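Local coordinates for cell division control protein (Pyrococcus abyssi, PDB 6RPP), which is the CDC21-1 intein of a replicative MCM helicase precursor and probably excises itself by protein splicing, joining the flanking host segments, at residues V83-G88 against S130-A135; F99-E104 against N119-I124. The protein carries 2 engineered substitutions. All blocks are in the same frame, centred on the assembly; numbering follows the deposited sequence.

Interaction 1: residues V83-G88 against S130-A135; sequences VKTRGG and SWDEVA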
# COMPACT_ATOMS: atom_id res chain seq x y z
N VAL A 83 -8.89 3.18 -7.11
CA VAL A 83 -8.86 4.57 -6.68
C VAL A 83 -8.04 5.34 -7.69
O VAL A 83 -6.91 4.92 -7.99
CB VAL A 83 -8.28 4.71 -5.28
CG1 VAL A 83 -8.12 6.20 -4.87
CG2 VAL A 83 -9.14 3.97 -4.33
N LYS A 84 -8.61 6.39 -8.27
CA LYS A 84 -7.91 7.20 -9.26
C LYS A 84 -7.86 8.64 -8.79
O LYS A 84 -8.87 9.16 -8.29
CB LYS A 84 -8.61 7.14 -10.64
CG LYS A 84 -8.69 5.74 -11.26
CD LYS A 84 -9.54 5.79 -12.53
CE LYS A 84 -8.84 6.54 -13.64
NZ LYS A 84 -9.69 6.47 -14.91
N THR A 85 -6.72 9.32 -8.98
CA THR A 85 -6.58 10.70 -8.53
C THR A 85 -6.53 11.66 -9.73
O THR A 85 -6.30 11.25 -10.88
CB THR A 85 -5.33 10.94 -7.68
OG1 THR A 85 -4.16 10.87 -8.53
CG2 THR A 85 -5.19 9.93 -6.53
N ARG A 86 -6.76 12.95 -9.44
CA ARG A 86 -6.71 13.95 -10.52
C ARG A 86 -5.30 14.10 -11.07
O ARG A 86 -5.15 14.42 -12.26
CB ARG A 86 -7.26 15.27 -10.01
CG ARG A 86 -8.76 15.20 -10.00
CD ARG A 86 -9.47 16.52 -9.68
NE ARG A 86 -10.49 16.30 -8.66
CZ ARG A 86 -11.73 15.89 -8.90
NH1 ARG A 86 -12.57 15.69 -7.88
NH2 ARG A 86 -12.15 15.68 -10.14
N GLY A 87 -4.30 13.90 -10.25
CA GLY A 87 -2.92 13.98 -10.63
C GLY A 87 -2.39 12.76 -11.32
O GLY A 87 -1.19 12.68 -11.60
N GLY A 88 -3.26 11.81 -11.60
CA GLY A 88 -2.95 10.72 -12.49
C GLY A 88 -2.62 9.40 -11.85
O GLY A 88 -2.27 8.47 -12.59
N SER A 130 2.80 15.71 -2.97
CA SER A 130 1.62 16.44 -3.42
C SER A 130 0.35 15.87 -2.79
O SER A 130 0.14 14.65 -2.74
CB SER A 130 1.52 16.37 -4.95
OG SER A 130 0.26 16.88 -5.38
N TRP A 131 -0.51 16.76 -2.32
CA TRP A 131 -1.84 16.35 -1.88
C TRP A 131 -2.77 16.41 -3.08
O TRP A 131 -3.03 17.49 -3.64
CB TRP A 131 -2.35 17.22 -0.72
CG TRP A 131 -1.54 16.96 0.52
CD1 TRP A 131 -0.52 17.73 1.01
CD2 TRP A 131 -1.69 15.87 1.43
NE1 TRP A 131 -0.03 17.18 2.16
CE2 TRP A 131 -0.74 16.04 2.45
CE3 TRP A 131 -2.55 14.78 1.48
CZ2 TRP A 131 -0.61 15.15 3.50
CZ3 TRP A 131 -2.42 13.88 2.54
CH2 TRP A 131 -1.45 14.07 3.52
N ASP A 132 -3.34 15.26 -3.46
CA ASP A 132 -3.92 15.07 -4.77
C ASP A 132 -5.38 14.61 -4.64
O ASP A 132 -5.63 13.55 -4.04
CB ASP A 132 -3.06 14.03 -5.52
CG ASP A 132 -3.48 13.79 -6.94
OD1 ASP A 132 -4.41 14.45 -7.45
OD2 ASP A 132 -2.83 12.87 -7.54
N GLU A 133 -6.32 15.39 -5.18
CA GLU A 133 -7.74 15.04 -5.08
C GLU A 133 -8.06 13.69 -5.69
O GLU A 133 -7.71 13.40 -6.85
CB GLU A 133 -8.60 16.10 -5.78
CG GLU A 133 -8.48 17.45 -5.09
CD GLU A 133 -9.37 18.52 -5.69
OE1 GLU A 133 -10.25 18.17 -6.50
OE2 GLU A 133 -9.18 19.70 -5.35
N VAL A 134 -8.80 12.88 -4.94
CA VAL A 134 -9.40 11.71 -5.58
C VAL A 134 -10.35 12.17 -6.69
O VAL A 134 -11.16 13.11 -6.52
CB VAL A 134 -10.12 10.85 -4.52
CG1 VAL A 134 -10.92 9.71 -5.18
CG2 VAL A 134 -9.14 10.32 -3.50
N ALA A 135 -10.28 11.49 -7.85
CA ALA A 135 -11.10 11.72 -9.03
C ALA A 135 -12.31 10.80 -9.07
O ALA A 135 -13.43 11.26 -9.32
CB ALA A 135 -10.26 11.55 -10.32
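The D132 carboxylate reaches into the turn that follows strand 80-85 and is held there through both of its oxygens, one bond to each. D132 OD2 accepts a hydrogen bond from T85 OG1 at 2.6 Å, met from above the carboxylate plane. D132 OD1 accepts one from G87 N at 2.9 Å through its syn lone pair. D132 points its CG anti to its own backbone N (chi1 -176°), which aims the group at the turn. The OG1 of T85 sits in the crowded position between backbone N and carbonyl carbon, and also takes a hydrogen bond from the N of K89.

R86 crosses E133 obliquely. Its NE meets E133 OE1 at 2.9 Å in a salt bridge, bent to 133° at the hydrogen. The guanidinium and carboxylate planes stand nearly perpendicular. A bend at chi3 turns the R86 chain so that one guanidinium face lies over the CA of A135.

Two backbone bonds frame these groups. R86 N donates to E133 O at 2.8 Å, nearly along the C=O axis. A135 N donates to K84 O, also at 2.8 Å. Between them T85 and V134 form an antiparallel non-hydrogen-bonded pair. T85 to G88 is a type I beta turn, which ends strand 80-85 and leads the chain to 90-93, the outermost strand on this side of the splicing domain's six-stranded antiparallel sheet. D132 thus ties strand 128-140 to this turn. The two donors would offset the cost of burying a charge and are consistent with an ionised D132.

Interaction 2: residues F99-E104 against N119-I124; sequences FFVLEE and NKIATI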
# COMPACT_ATOMS: atom_id res chain seq x y z
N PHE A 99 -6.29 5.45 3.57
CA PHE A 99 -5.49 6.46 2.92
C PHE A 99 -5.31 7.62 3.87
O PHE A 99 -6.18 7.89 4.68
CB PHE A 99 -6.16 6.98 1.62
CG PHE A 99 -6.10 6.01 0.51
CD1 PHE A 99 -7.05 4.99 0.45
CD2 PHE A 99 -5.22 6.14 -0.51
CE1 PHE A 99 -7.03 4.05 -0.60
CE2 PHE A 99 -5.16 5.21 -1.55
CZ PHE A 99 -6.07 4.18 -1.62
N PHE A 100 -4.15 8.26 3.81
CA PHE A 100 -3.94 9.56 4.44
C PHE A 100 -4.72 10.62 3.69
O PHE A 100 -4.51 10.80 2.48
CB PHE A 100 -2.45 9.91 4.41
CG PHE A 100 -1.56 8.84 4.99
CD1 PHE A 100 -1.46 8.67 6.36
CD2 PHE A 100 -0.87 7.99 4.16
CE1 PHE A 100 -0.66 7.68 6.90
CE2 PHE A 100 -0.08 6.98 4.68
CZ PHE A 100 0.05 6.83 6.04
N VAL A 101 -5.60 11.36 4.38
CA VAL A 101 -6.39 12.41 3.75
C VAL A 101 -6.13 13.71 4.48
O VAL A 101 -6.28 13.79 5.71
CB VAL A 101 -7.90 12.12 3.75
CG1 VAL A 101 -8.67 13.31 3.19
CG2 VAL A 101 -8.18 10.86 2.92
N LEU A 102 -5.79 14.75 3.73
CA LEU A 102 -5.60 16.06 4.32
C LEU A 102 -6.91 16.82 4.24
O LEU A 102 -7.38 17.15 3.15
CB LEU A 102 -4.50 16.81 3.56
CG LEU A 102 -4.31 18.27 3.96
CD1 LEU A 102 -3.69 18.39 5.35
CD2 LEU A 102 -3.45 18.97 2.90
N GLU A 103 -7.52 17.11 5.38
CA GLU A 103 -8.79 17.81 5.37
C GLU A 103 -8.72 18.91 6.41
O GLU A 103 -8.46 18.64 7.59
CB GLU A 103 -9.94 16.83 5.65
CG GLU A 103 -11.22 17.19 4.92
CD GLU A 103 -12.20 16.03 4.89
OE1 GLU A 103 -12.43 15.47 3.80
OE2 GLU A 103 -12.73 15.68 5.97
N GLU A 104 -8.89 20.15 5.95
CA GLU A 104 -8.87 21.35 6.79
C GLU A 104 -7.66 21.36 7.72
O GLU A 104 -7.77 21.47 8.95
CB GLU A 104 -10.19 21.50 7.56
CG GLU A 104 -11.41 21.73 6.66
CD GLU A 104 -12.54 20.75 6.93
OE1 GLU A 104 -13.69 21.04 6.53
OE2 GLU A 104 -12.28 19.70 7.56
N ASN A 119 -11.41 14.38 -2.03
CA ASN A 119 -10.56 14.12 -0.87
C ASN A 119 -9.11 14.11 -1.35
O ASN A 119 -8.76 13.41 -2.31
CB ASN A 119 -10.88 12.77 -0.22
CG ASN A 119 -12.22 12.72 0.53
OD1 ASN A 119 -12.61 11.59 0.87
ND2 ASN A 119 -12.88 13.85 0.82
N LYS A 120 -8.25 14.86 -0.68
CA LYS A 120 -6.83 14.90 -1.08
C LYS A 120 -6.00 13.82 -0.37
O LYS A 120 -5.95 13.76 0.86
CB LYS A 120 -6.28 16.30 -0.77
CG LYS A 120 -6.89 17.36 -1.66
CD LYS A 120 -6.28 18.73 -1.35
CE LYS A 120 -6.69 19.74 -2.40
NZ LYS A 120 -6.06 21.08 -2.16
N ILE A 121 -5.28 13.00 -1.16
CA ILE A 121 -4.47 11.92 -0.61
C ILE A 121 -3.01 12.21 -0.95
O ILE A 121 -2.69 13.00 -1.84
CB ILE A 121 -4.86 10.50 -1.10
CG1 ILE A 121 -4.75 10.36 -2.62
CG2 ILE A 121 -6.32 10.20 -0.63
CD1 ILE A 121 -4.73 8.91 -3.08
N ALA A 122 -2.12 11.53 -0.24
CA ALA A 122 -0.71 11.83 -0.32
C ALA A 122 -0.04 11.09 -1.48
O ALA A 122 -0.16 9.87 -1.59
CB ALA A 122 -0.05 11.44 1.00
N THR A 123 0.63 11.84 -2.36
CA THR A 123 1.19 11.27 -3.59
C THR A 123 2.55 11.90 -3.84
O THR A 123 2.98 12.83 -3.14
CB THR A 123 0.30 11.54 -4.81
OG1 THR A 123 0.34 12.95 -5.16
CG2 THR A 123 -1.14 11.11 -4.58
N ILE A 124 3.23 11.42 -4.86
CA ILE A 124 4.39 12.11 -5.41
C ILE A 124 4.05 12.65 -6.80
O ILE A 124 3.32 11.99 -7.58
CB ILE A 124 5.58 11.13 -5.45
CG1 ILE A 124 6.87 11.93 -5.45
CG2 ILE A 124 5.50 10.11 -6.62
CD1 ILE A 124 7.33 12.19 -4.00
O HOH W 1 -2.80 9.08 1.19
O HOH W 2 -9.26 16.68 1.32
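Strands 98-103 and 120-125 are neighbours in the six-stranded antiparallel sheet, but here they splay apart and pair loosely. One direct backbone hydrogen bond joins the two segments: L102 N donates to K120 O at 3.0 Å, in the carbonyl plane. Water fills in on both sides of it. Water 1 donates to F100 O and accepts from A122 N. Water 2 donates to L102 O at 2.7 Å and accepts from K120 N. Two CA-H...O contacts add to this, the closer from V101 CA to K120 O at 3.2 Å. Waters bridge the positions of direct bonds where the strands diverge; the short axes run at 122°.

The sheet belongs to the intein splicing domain, of the beta-rich HINT fold. On one of its faces F99, V101 and I121 meet. With CG1 in the crowded position (chi1 60°) and the chain then extended (chi2 163°), I121 CD1 comes obliquely to the F99 ring, 3.8 Å from F99 CD2. F99 and I121 lie side by side and point the same way. The CG2 branch of I121 faces V101 CG2 at 4.1 Å, and it also approaches F99 CB. L115 packs on F99 and V101 from outside the two strands.

At the far end V101 CG1 touches N119 CB at 4.1 Å. The polar tips of E103, a poorly ordered side chain, and N119 come near each other without a bond between them. R110 serves both: its NH1 forms a salt bridge with E103 OE1 and a hydrogen bond with N119 OD1. N119 OD1 also accepts a hydrogen bond from the backbone N of E116.

Interactions 1 and 2 lie in the same six-stranded antiparallel sheet, with centres about 9 Å apart. In sequence, 99-104 and 119-124 both fall between 83-88 and 130-135, so interaction 2 sits within the span that interaction 1 closes. Across the sheet the strands run 80-85, 128-140, 120-125, 98-103. Strands 120-125 and 128-140 follow each other in the chain and join the two contacts. Probable backbone hydrogen bonds run from V134 N to N119 O and from D132 N to I121 O. The W131 ring packs on L102, reaching past 120-125. Together the contacts link four strands adjacent across the splicing domain's sheet.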